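Intradiol ring-cleavage dioxygenase (Streptomyces sp. SirexAA-E, PDB 4ILV) probably catalyses the iron(III)-dependent intradiol ring cleavage of catechol-type aromatic compounds, as a secreted dioxygenase fused to a carbohydrate-binding module. Local coordinates at residues P43-V56 with Y95-F107. Numbering follows the deposited sequence.
Sequences PYFKPDSPPRTSLV and YDMTGFAFRGHQF. With FE (Fe (III) ion), chain C.
Arg103 binds two backbone carbonyls with one guanidinium: NH1 and NH2 meet Tyr44 O end-on, each at 2.7 Å, while NE and NH1 grip Asp96 O side-on, NE at 3.0 Å. Both oxygens lie near the guanidinium plane, and Lys46 CG covers one face, 3.8 Å above it. A leucine here would probably leave both carbonyls without these donors and let the loop carrying Tyr44 shift against Tyr95. Bent at chi3 (67°), the Lys46 chain brings NZ over the Phe100 ring, a cation-pi contact 4.2 Å from the centroid; NZ also donates to Met97 O and Gly99 O, from above both carbonyl planes. In this transthyretin-like beta-sandwich of the intradiol dioxygenases, the part of 43-56 from Ser49 onward passes strand 103-107, an edge strand of its sheet, while residues 44-46 lie against the loop before it. A single bridge pairs Pro51 with His105: His105 N donates to Pro50 O (165° at the hydrogen) and Arg52 N to His105 O. Alongside, Arg52 NE and NH1 both hold Arg103 O, each at 3.0 Å, and His105 ND1 donates in its ring plane to Ser49 OG, itself bonded to Asp85. Near the iron the rings of Tyr44 and Tyr95 are tilted 29° and slipped past each other, with Tyr44 CB over the Tyr95 face. Tyr95 OH binds the iron at 2.0 Å, sharing it with Tyr124, His130 and His132.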
loop_
_atom_site.group_PDB
_atom_site.type_symbol
_atom_site.label_atom_id
_atom_site.label_comp_id
_atom_site.label_asym_id
_atom_site.label_seq_id
_atom_site.Cartn_x
_atom_site.Cartn_y
_atom_site.Cartn_z
ATOM N N PRO A 43 -15.358 -0.114 -1.104
ATOM C CA PRO A 43 -16.259 -1.045 -0.418
ATOM C C PRO A 43 -15.539 -2.254 0.178
ATOM O O PRO A 43 -16.103 -2.912 1.047
ATOM C CB PRO A 43 -17.227 -1.480 -1.530
ATOM C CG PRO A 43 -16.467 -1.288 -2.791
ATOM C CD PRO A 43 -15.586 -0.093 -2.559
ATOM N N TYR A 44 -14.306 -2.519 -0.254
ATOM C CA TYR A 44 -13.637 -3.785 0.072
ATOM C C TYR A 44 -12.705 -3.767 1.288
ATOM O O TYR A 44 -11.947 -4.710 1.509
ATOM C CB TYR A 44 -12.931 -4.335 -1.168
ATOM C CG TYR A 44 -13.885 -4.506 -2.325
ATOM C CD1 TYR A 44 -15.150 -5.051 -2.129
ATOM C CD2 TYR A 44 -13.554 -4.066 -3.603
ATOM C CE1 TYR A 44 -16.043 -5.186 -3.176
ATOM C CE2 TYR A 44 -14.446 -4.199 -4.663
ATOM C CZ TYR A 44 -15.687 -4.758 -4.441
ATOM O OH TYR A 44 -16.579 -4.893 -5.486
ATOM N N PHE A 45 -12.742 -2.696 2.066
ATOM C CA PHE A 45 -11.995 -2.678 3.317
ATOM C C PHE A 45 -12.661 -3.570 4.370
ATOM O O PHE A 45 -13.883 -3.652 4.442
ATOM C CB PHE A 45 -11.856 -1.250 3.858
ATOM C CG PHE A 45 -11.201 -1.177 5.212
ATOM C CD1 PHE A 45 -9.840 -1.418 5.357
ATOM C CD2 PHE A 45 -11.949 -0.873 6.345
ATOM C CE1 PHE A 45 -9.232 -1.345 6.611
ATOM C CE2 PHE A 45 -11.347 -0.802 7.603
ATOM C CZ PHE A 45 -9.986 -1.039 7.733
ATOM N N LYS A 46 -11.847 -4.230 5.184
ATOM C CA LYS A 46 -12.339 -4.973 6.338
ATOM C C LYS A 46 -11.494 -4.580 7.548
ATOM O O LYS A 46 -10.264 -4.677 7.513
ATOM C CB LYS A 46 -12.255 -6.483 6.106
ATOM C CG LYS A 46 -13.298 -7.014 5.140
ATOM C CD LYS A 46 -13.262 -8.542 5.032
ATOM C CE LYS A 46 -13.680 -9.222 6.325
ATOM N NZ LYS A 46 -13.687 -10.713 6.168
ATOM N N PRO A 47 -12.151 -4.109 8.619
ATOM C CA PRO A 47 -11.396 -3.793 9.835
ATOM C C PRO A 47 -10.833 -5.069 10.451
ATOM O O PRO A 47 -11.242 -6.163 10.061
ATOM C CB PRO A 47 -12.456 -3.171 10.755
ATOM C CG PRO A 47 -13.755 -3.706 10.260
ATOM C CD PRO A 47 -13.594 -3.844 8.774
ATOM N N ASP A 48 -9.892 -4.914 11.379
ATOM C CA ASP A 48 -9.338 -6.020 12.152
ATOM C C ASP A 48 -8.437 -6.946 11.350
ATOM O O ASP A 48 -8.481 -8.158 11.545
ATOM C CB ASP A 48 -10.442 -6.824 12.853
ATOM C CG ASP A 48 -11.264 -5.972 13.802
ATOM O OD1 ASP A 48 -10.667 -5.128 14.508
ATOM O OD2 ASP A 48 -12.501 -6.150 13.849
ATOM N N SER A 49 -7.619 -6.383 10.456
ATOM C CA SER A 49 -6.632 -7.174 9.728
ATOM C C SER A 49 -5.634 -7.716 10.748
ATOM O O SER A 49 -5.451 -7.118 11.807
ATOM C CB SER A 49 -5.900 -6.328 8.675
ATOM O OG SER A 49 -4.987 -5.410 9.272
ATOM N N PRO A 50 -5.015 -8.872 10.448
ATOM C CA PRO A 50 -4.000 -9.443 11.338
ATOM C C PRO A 50 -2.689 -8.674 11.218
ATOM O O PRO A 50 -2.467 -8.002 10.214
ATOM C CB PRO A 50 -3.817 -10.853 10.785
ATOM C CG PRO A 50 -4.159 -10.725 9.331
ATOM C CD PRO A 50 -5.258 -9.722 9.266
ATOM N N PRO A 51 -1.820 -8.765 12.230
ATOM C CA PRO A 51 -0.500 -8.150 12.041
ATOM C C PRO A 51 0.438 -9.056 11.237
ATOM O O PRO A 51 0.729 -10.187 11.659
ATOM C CB PRO A 51 0.010 -7.981 13.474
ATOM C CG PRO A 51 -0.673 -9.103 14.239
ATOM C CD PRO A 51 -2.005 -9.326 13.579
ATOM N N ARG A 52 0.887 -8.562 10.086
ATOM C CA ARG A 52 1.883 -9.250 9.264
ATOM C C ARG A 52 2.438 -8.334 8.180
ATOM O O ARG A 52 1.705 -7.536 7.604
ATOM C CB ARG A 52 1.274 -10.498 8.603
ATOM C CG ARG A 52 -0.016 -10.246 7.831
ATOM C CD ARG A 52 -0.624 -11.586 7.328
ATOM N NE ARG A 52 -2.013 -11.435 6.877
ATOM C CZ ARG A 52 -2.879 -12.449 6.751
ATOM N NH1 ARG A 52 -4.127 -12.227 6.348
ATOM N NH2 ARG A 52 -2.515 -13.689 7.059
ATOM N N THR A 53 3.719 -8.490 7.856
ATOM C CA THR A 53 4.317 -7.701 6.777
ATOM C C THR A 53 4.306 -8.496 5.479
ATOM O O THR A 53 4.481 -7.934 4.400
ATOM C CB THR A 53 5.755 -7.351 7.076
ATOM O OG1 THR A 53 6.479 -8.563 7.296
ATOM C CG2 THR A 53 5.845 -6.460 8.318
ATOM N N SER A 54 4.109 -9.813 5.589
ATOM C CA SER A 54 4.062 -10.659 4.405
ATOM C C SER A 54 2.650 -11.185 4.156
ATOM O O SER A 54 2.041 -11.770 5.047
ATOM C CB SER A 54 5.044 -11.818 4.544
ATOM O OG SER A 54 4.981 -12.673 3.416
ATOM N N LEU A 55 2.139 -10.995 2.943
ATOM C CA LEU A 55 0.784 -11.427 2.617
ATOM C C LEU A 55 0.794 -12.691 1.776
ATOM O O LEU A 55 -0.259 -13.210 1.429
ATOM C CB LEU A 55 0.058 -10.340 1.821
ATOM C CG LEU A 55 -0.015 -8.956 2.467
ATOM C CD1 LEU A 55 -0.817 -8.013 1.593
ATOM C CD2 LEU A 55 -0.614 -9.037 3.881
ATOM N N VAL A 56 1.980 -13.168 1.415
ATOM C CA VAL A 56 2.084 -14.258 0.453
ATOM C C VAL A 56 3.111 -15.289 0.860
ATOM O O VAL A 56 3.912 -15.058 1.761
ATOM C CB VAL A 56 2.478 -13.750 -0.939
ATOM C CG1 VAL A 56 1.492 -12.692 -1.415
ATOM C CG2 VAL A 56 3.903 -13.177 -0.919
ATOM N N TYR A 95 -11.011 -9.425 -4.161
ATOM C CA TYR A 95 -10.755 -9.136 -2.748
ATOM C C TYR A 95 -11.389 -10.236 -1.904
ATOM O O TYR A 95 -12.430 -10.789 -2.266
ATOM C CB TYR A 95 -11.350 -7.783 -2.322
ATOM C CG TYR A 95 -10.648 -6.568 -2.895
ATOM C CD1 TYR A 95 -9.678 -5.885 -2.152
ATOM C CD2 TYR A 95 -10.953 -6.096 -4.168
ATOM C CE1 TYR A 95 -9.026 -4.768 -2.672
ATOM C CE2 TYR A 95 -10.309 -4.966 -4.693
ATOM C CZ TYR A 95 -9.339 -4.314 -3.943
ATOM O OH TYR A 95 -8.686 -3.202 -4.449
ATOM N N ASP A 96 -10.784 -10.536 -0.761
ATOM C CA ASP A 96 -11.335 -11.561 0.125
ATOM C C ASP A 96 -12.298 -10.923 1.116
ATOM O O ASP A 96 -11.871 -10.198 2.009
ATOM C CB ASP A 96 -10.198 -12.298 0.848
ATOM C CG ASP A 96 -10.691 -13.458 1.715
ATOM O OD1 ASP A 96 -11.886 -13.817 1.667
ATOM O OD2 ASP A 96 -9.856 -14.024 2.447
ATOM N N MET A 97 -13.596 -11.172 0.942
ATOM C CA MET A 97 -14.608 -10.607 1.839
ATOM C C MET A 97 -15.007 -11.546 2.978
ATOM O O MET A 97 -15.612 -11.123 3.962
ATOM C CB MET A 97 -15.866 -10.189 1.063
ATOM C CG MET A 97 -15.648 -9.057 0.062
ATOM S SD MET A 97 -14.614 -7.692 0.654
ATOM C CE MET A 97 -15.536 -7.081 2.064
ATOM N N THR A 98 -14.684 -12.824 2.837
ATOM C CA THR A 98 -15.067 -13.797 3.852
ATOM C C THR A 98 -13.927 -13.934 4.860
ATOM O O THR A 98 -14.171 -14.053 6.064
ATOM C CB THR A 98 -15.474 -15.154 3.233
ATOM O OG1 THR A 98 -14.317 -15.881 2.815
ATOM C CG2 THR A 98 -16.365 -14.920 2.030
ATOM N N GLY A 99 -12.690 -13.936 4.362
ATOM C CA GLY A 99 -11.518 -13.940 5.227
ATOM C C GLY A 99 -10.640 -12.703 5.120
ATOM O O GLY A 99 -11.107 -11.608 4.786
ATOM N N PHE A 100 -9.346 -12.881 5.366
ATOM C CA PHE A 100 -8.433 -11.748 5.388
ATOM C C PHE A 100 -7.226 -11.965 4.495
ATOM O O PHE A 100 -6.171 -11.348 4.698
ATOM C CB PHE A 100 -8.014 -11.428 6.830
ATOM C CG PHE A 100 -9.122 -10.824 7.655
ATOM C CD1 PHE A 100 -9.219 -9.452 7.811
ATOM C CD2 PHE A 100 -10.072 -11.628 8.261
ATOM C CE1 PHE A 100 -10.235 -8.895 8.560
ATOM C CE2 PHE A 100 -11.095 -11.079 9.009
ATOM C CZ PHE A 100 -11.175 -9.708 9.162
ATOM N N ALA A 101 -7.372 -12.823 3.488
ATOM C CA ALA A 101 -6.295 -12.956 2.518
ATOM C C ALA A 101 -5.993 -11.579 1.905
ATOM O O ALA A 101 -6.907 -10.804 1.608
ATOM C CB ALA A 101 -6.648 -13.971 1.438
ATOM N N PHE A 102 -4.709 -11.277 1.745
ATOM C CA PHE A 102 -4.267 -10.000 1.194
ATOM C C PHE A 102 -4.706 -8.800 1.997
ATOM O O PHE A 102 -4.916 -7.709 1.459
ATOM C CB PHE A 102 -4.640 -9.873 -0.283
ATOM C CG PHE A 102 -3.827 -10.764 -1.150
ATOM C CD1 PHE A 102 -2.519 -10.420 -1.464
ATOM C CD2 PHE A 102 -4.332 -11.970 -1.603
ATOM C CE1 PHE A 102 -1.743 -11.244 -2.241
ATOM C CE2 PHE A 102 -3.555 -12.813 -2.387
ATOM C CZ PHE A 102 -2.258 -12.450 -2.706
ATOM N N ARG A 103 -4.821 -9.023 3.301
ATOM C CA ARG A 103 -5.053 -7.967 4.271
ATOM C C ARG A 103 -4.036 -8.171 5.394
ATOM O O ARG A 103 -3.860 -9.284 5.893
ATOM C CB ARG A 103 -6.482 -8.042 4.822
ATOM C CG ARG A 103 -7.553 -8.132 3.732
ATOM C CD ARG A 103 -8.956 -8.132 4.310
ATOM N NE ARG A 103 -9.976 -8.220 3.270
ATOM C CZ ARG A 103 -10.464 -7.173 2.609
ATOM N NH1 ARG A 103 -11.403 -7.353 1.682
ATOM N NH2 ARG A 103 -10.009 -5.943 2.865
ATOM N N GLY A 104 -3.347 -7.108 5.782
ATOM C CA GLY A 104 -2.394 -7.202 6.875
ATOM C C GLY A 104 -1.845 -5.837 7.269
ATOM O O GLY A 104 -1.666 -4.979 6.413
ATOM N N HIS A 105 -1.575 -5.639 8.558
ATOM C CA HIS A 105 -1.048 -4.360 9.028
ATOM C C HIS A 105 0.280 -4.513 9.754
ATOM O O HIS A 105 0.656 -5.621 10.173
ATOM C CB HIS A 105 -2.056 -3.647 9.937
ATOM C CG HIS A 105 -2.248 -4.304 11.272
ATOM N ND1 HIS A 105 -3.289 -5.173 11.535
ATOM C CD2 HIS A 105 -1.547 -4.200 12.424
ATOM C CE1 HIS A 105 -3.206 -5.589 12.787
ATOM N NE2 HIS A 105 -2.156 -5.012 13.347
ATOM N N GLN A 106 0.963 -3.382 9.925
ATOM C CA GLN A 106 2.269 -3.342 10.570
ATOM C C GLN A 106 2.516 -1.967 11.176
ATOM O O GLN A 106 1.772 -1.025 10.916
ATOM C CB GLN A 106 3.372 -3.644 9.558
ATOM C CG GLN A 106 3.474 -2.602 8.439
ATOM C CD GLN A 106 4.481 -2.983 7.383
ATOM O OE1 GLN A 106 5.660 -2.642 7.483
ATOM N NE2 GLN A 106 4.021 -3.685 6.349
ATOM N N PHE A 107 3.566 -1.866 11.986
ATOM C CA PHE A 107 3.966 -0.605 12.606
ATOM C C PHE A 107 5.382 -0.254 12.184
ATOM O O PHE A 107 6.231 -1.143 12.044
ATOM C CB PHE A 107 3.892 -0.707 14.131
ATOM C CG PHE A 107 2.501 -0.893 14.648
ATOM C CD1 PHE A 107 1.751 0.196 15.065
ATOM C CD2 PHE A 107 1.929 -2.155 14.695
ATOM C CE1 PHE A 107 0.455 0.030 15.536
ATOM C CE2 PHE A 107 0.635 -2.327 15.161
ATOM C CZ PHE A 107 -0.100 -1.229 15.584
HETATM FE FE FE C . -9.701 -1.460 -4.752
HETATM O O HOH W 1 -8.844 -4.842 5.156
HETATM O O HOH W 2 1.344 -4.868 6.702
HETATM O O HOH W 3 -2.630 -12.885 2.765
#